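Local coordinates for protein light Chain (Clostridium botulinum, PDB 6BVD) that acts as the zinc metalloprotease domain of mosaic botulinum neurotoxin type HA, a light chain that cleaves a neuronal SNARE protein, at the interface of chains A and B. Sequence-based numbering; all coordinates share one arbitrary frame. Chains: chain A/B, Light Chain.

Contact 1 and contact 2 are patches of one two-fold symmetric interface between two copies of the light chain, their C-alpha centres about 19 Å apart. They share residue 91 of helix 83-100: A:Gln91 braces the N-terminal loop in contact 1, and B:Gln91 meets the 383-385 loop across contact 2. Symmetry repeats each patch with the chains exchanged, so both copies of this helix serve both kinds of contact. Each has a hydrogen bond to a chain B carbonyl, B:Ile395 O in contact 1 and B:Leu382 O in contact 2. The structure alone does not show that this pair forms in solution; it may be a crystal dimer.

Contact 1: the interface of chains A and B. Residues chain A 9-11, 14, 91; chain B 395-398.
A:Asn11 and A:Asp14, in the N-terminal loop of one protease light chain, grip the backbone of B:Ile395 to B:Ala397 at the start of a 3-10 helix in the other. A:Asn11 ND2, the amide nitrogen, gives a hydrogen bond to the carbonyl B:Ile395 O at 2.8 Å. It arrives above the carbonyl plane, 47° out of it, and the bond is bent, 145° at the hydrogen. The asparagine side chain crosses those of B:Ile395 and B:Leu398 at about a right angle, with B:Leu398 CD1 3.7 Å from ND2. The same nitrogen donates to A:Asp14 OD1 at 3.1 Å, on the syn side of the carboxylate and almost in the asparagine's own amide plane. These two bonds fix the turn of the amide.

The other carboxylate oxygen, A:Asp14 OD2, is held between two backbone N-H groups. B:Ala397 N reaches it across the interface at 2.9 Å in a nearly straight bond, while A:Asn11 N meets it from the opposite side; the two stand well out of the carboxylate plane, one on each face. With CG of A:Asp14 beside its backbone N (chi1 -66°), the B:Ala397 methyl CB sits over the face of the carboxylate, 3.3 Å from A:Asp14 CG. The two N-H donors would be expected to stabilise negative charge on this oxygen.

Nearer A:Ser9 the touch is apolar: its CB lies 4.0 Å from the B:Ile395 CG2 branch, and B:Gly396 passes close to the backbone of A:Ser9 and A:Phe10. Behind this, A:Gln91 NE2 donates to A:Phe10 O at 2.8 Å, in the carbonyl plane, a second-shell bond that ties the loop to the protein body. The site thus joins the N-terminal loop of chain A, lying beside helix 83-100, to the beginning of 3-10 helix 396-405 in chain B.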
loop_
_atom_site.group_PDB
_atom_site.type_symbol
_atom_site.label_atom_id
_atom_site.label_comp_id
_atom_site.label_asym_id
_atom_site.label_seq_id
_atom_site.Cartn_x
_atom_site.Cartn_y
_atom_site.Cartn_z
ATOM N N SER A 9 -11.402 0.481 4.738
ATOM C CA SER A 9 -10.975 -0.716 5.487
ATOM C C SER A 9 -11.941 -1.031 6.655
ATOM O O SER A 9 -12.632 -0.145 7.162
ATOM C CB SER A 9 -9.544 -0.556 6.026
ATOM O OG SER A 9 -8.600 -0.610 4.961
ATOM N N PHE A 10 -12.008 -2.306 7.025
ATOM C CA PHE A 10 -12.906 -2.829 8.055
ATOM C C PHE A 10 -12.426 -4.230 8.424
ATOM O O PHE A 10 -11.762 -4.906 7.620
ATOM C CB PHE A 10 -14.383 -2.875 7.569
ATOM C CG PHE A 10 -14.535 -2.885 6.052
ATOM C CD1 PHE A 10 -14.067 -3.954 5.292
ATOM C CD2 PHE A 10 -15.114 -1.805 5.396
ATOM C CE1 PHE A 10 -14.183 -3.962 3.903
ATOM C CE2 PHE A 10 -15.238 -1.797 3.998
ATOM C CZ PHE A 10 -14.784 -2.882 3.247
ATOM N N ASN A 11 -12.748 -4.659 9.636
ATOM C CA ASN A 11 -12.582 -6.051 10.038
ATOM C C ASN A 11 -13.967 -6.703 10.071
ATOM O O ASN A 11 -14.957 -5.996 10.260
ATOM C CB ASN A 11 -11.880 -6.132 11.397
ATOM C CG ASN A 11 -10.628 -5.276 11.438
ATOM O OD1 ASN A 11 -9.612 -5.664 10.890
ATOM N ND2 ASN A 11 -10.699 -4.114 12.094
ATOM N N ASP A 14 -16.022 -5.712 13.103
ATOM C CA ASP A 14 -16.347 -4.318 13.422
ATOM C C ASP A 14 -17.870 -4.149 13.545
ATOM O O ASP A 14 -18.647 -4.720 12.786
ATOM C CB ASP A 14 -15.861 -3.346 12.361
ATOM C CG ASP A 14 -14.342 -3.252 12.248
ATOM O OD1 ASP A 14 -13.596 -3.818 13.080
ATOM O OD2 ASP A 14 -13.918 -2.576 11.281
ATOM N N GLN A 91 -9.888 -8.757 3.959
ATOM C CA GLN A 91 -8.598 -8.049 3.860
ATOM C C GLN A 91 -7.935 -8.218 2.495
ATOM O O GLN A 91 -7.199 -7.338 2.035
ATOM C CB GLN A 91 -7.632 -8.502 4.961
ATOM C CG GLN A 91 -8.221 -8.417 6.353
ATOM C CD GLN A 91 -8.871 -7.080 6.661
ATOM O OE1 GLN A 91 -8.276 -6.027 6.470
ATOM N NE2 GLN A 91 -10.120 -7.127 7.165
ATOM N N ILE B 395 -6.536 -0.769 11.958
ATOM C CA ILE B 395 -7.332 -1.052 10.788
ATOM C C ILE B 395 -8.828 -1.054 11.116
ATOM O O ILE B 395 -9.251 -1.718 12.063
ATOM C CB ILE B 395 -6.980 -2.422 10.208
ATOM C CG1 ILE B 395 -5.467 -2.523 9.941
ATOM C CG2 ILE B 395 -7.786 -2.671 8.979
ATOM C CD1 ILE B 395 -5.052 -3.952 9.733
ATOM N N GLY B 396 -9.616 -0.333 10.324
ATOM C CA GLY B 396 -11.064 -0.308 10.476
ATOM C C GLY B 396 -11.431 0.229 11.846
ATOM O O GLY B 396 -10.850 1.204 12.282
ATOM N N ALA B 397 -12.393 -0.407 12.524
ATOM C CA ALA B 397 -12.873 0.126 13.807
ATOM C C ALA B 397 -11.828 0.013 14.942
ATOM O O ALA B 397 -12.015 0.582 16.020
ATOM C CB ALA B 397 -14.204 -0.569 14.197
ATOM N N LEU B 398 -10.685 -0.647 14.683
ATOM C CA LEU B 398 -9.635 -0.729 15.677
ATOM C C LEU B 398 -9.015 0.660 15.907
ATOM O O LEU B 398 -8.287 0.869 16.870
ATOM C CB LEU B 398 -8.560 -1.742 15.248
ATOM C CG LEU B 398 -8.960 -3.228 15.265
ATOM C CD1 LEU B 398 -7.936 -4.050 14.496
ATOM C CD2 LEU B 398 -9.155 -3.795 16.688
#

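Contact 2: the interface of chains A and B. Residues chain A 383-385; chain B 91, 382.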
loop_
_atom_site.group_PDB
_atom_site.type_symbol
_atom_site.label_atom_id
_atom_site.label_comp_id
_atom_site.label_asym_id
_atom_site.label_seq_id
_atom_site.Cartn_x
_atom_site.Cartn_y
_atom_site.Cartn_z
ATOM N N ASP A 383 0.810 -11.116 2.535
ATOM C CA ASP A 383 2.220 -10.923 2.883
ATOM C C ASP A 383 2.955 -10.043 1.855
ATOM O O ASP A 383 3.182 -10.472 0.713
ATOM C CB ASP A 383 2.903 -12.305 2.995
ATOM C CG ASP A 383 4.329 -12.251 3.547
ATOM O OD1 ASP A 383 5.047 -11.244 3.412
ATOM O OD2 ASP A 383 4.764 -13.284 4.089
ATOM N N ASP A 384 3.369 -8.842 2.276
ATOM C CA ASP A 384 3.960 -7.865 1.353
ATOM C C ASP A 384 5.334 -8.296 0.817
ATOM O O ASP A 384 5.839 -7.669 -0.113
ATOM C CB ASP A 384 4.071 -6.487 2.032
ATOM C CG ASP A 384 2.722 -5.720 2.016
ATOM O OD1 ASP A 384 2.076 -5.666 0.958
ATOM O OD2 ASP A 384 2.288 -5.222 3.078
ATOM N N SER A 385 5.945 -9.331 1.396
ATOM C CA SER A 385 7.158 -9.898 0.769
ATOM C C SER A 385 6.844 -10.873 -0.385
ATOM O O SER A 385 7.770 -11.302 -1.107
ATOM C CB SER A 385 8.031 -10.622 1.806
ATOM O OG SER A 385 7.409 -11.780 2.315
ATOM N N GLN B 91 12.039 -5.936 3.407
ATOM C CA GLN B 91 10.646 -5.724 3.008
ATOM C C GLN B 91 9.911 -4.904 4.075
ATOM O O GLN B 91 9.000 -4.137 3.743
ATOM C CB GLN B 91 9.922 -7.046 2.762
ATOM C CG GLN B 91 10.650 -7.940 1.747
ATOM C CD GLN B 91 11.008 -7.194 0.472
ATOM O OE1 GLN B 91 10.164 -6.520 -0.122
ATOM N NE2 GLN B 91 12.267 -7.314 0.036
ATOM N N LEU B 382 4.546 -7.633 8.043
ATOM C CA LEU B 382 4.321 -7.755 6.597
ATOM C C LEU B 382 2.892 -8.260 6.241
ATOM O O LEU B 382 2.485 -8.197 5.104
ATOM C CB LEU B 382 5.363 -8.704 5.997
ATOM C CG LEU B 382 6.789 -8.134 5.926
ATOM C CD1 LEU B 382 7.738 -9.291 5.562
ATOM C CD2 LEU B 382 6.843 -7.047 4.887
HETATM O O HOH W 1 7.742 -5.592 -0.446
#
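The loop carrying A:Asp383 to A:Ser385 in one clostridial neurotoxin zinc protease meets the equivalent loop of the other copy, at B:Leu382, and helix 83-100 of chain B, at B:Gln91. Backbone joins the two loops: A:Asp384 N donates to B:Leu382 O at 3.0 Å, tilted 28° from the carbonyl plane. The B:Leu382 side chain lies against the chain A loop with its branches parted. CD1 points to A:Ser385 CB, while CD2 comes within 4.0 Å of A:Asp384 CB.

A:Asp383 crosses B:Leu382 obliquely, its carboxylate oxygen OD1 lying 3.6 Å from B:Leu382 CB. With CG anti to the backbone N (chi1 -172°), and so beside the carbonyl carbon, the A:Asp383 carboxylate leans forward over the next residues of its loop. There OD1 accepts from A:Ser385 N at 2.9 Å and from the hydroxyl A:Ser385 OG at 2.7 Å, both on the same face of the carboxylate. This double grip should hold the turn that presents A:Ser385 CB to the helix, where B:Gln91 CG packs 3.7 Å away.

The glutamine chain bends at chi2 (-50°), and its amide oxygen OE1 meets a water at 2.6 Å; that water also contacts the carbonyl A:Asp384 O at 2.8 Å, bridging loop and helix. A:Asp384 is also a calcium ligand of this light chain, so metal binding may steady the loop.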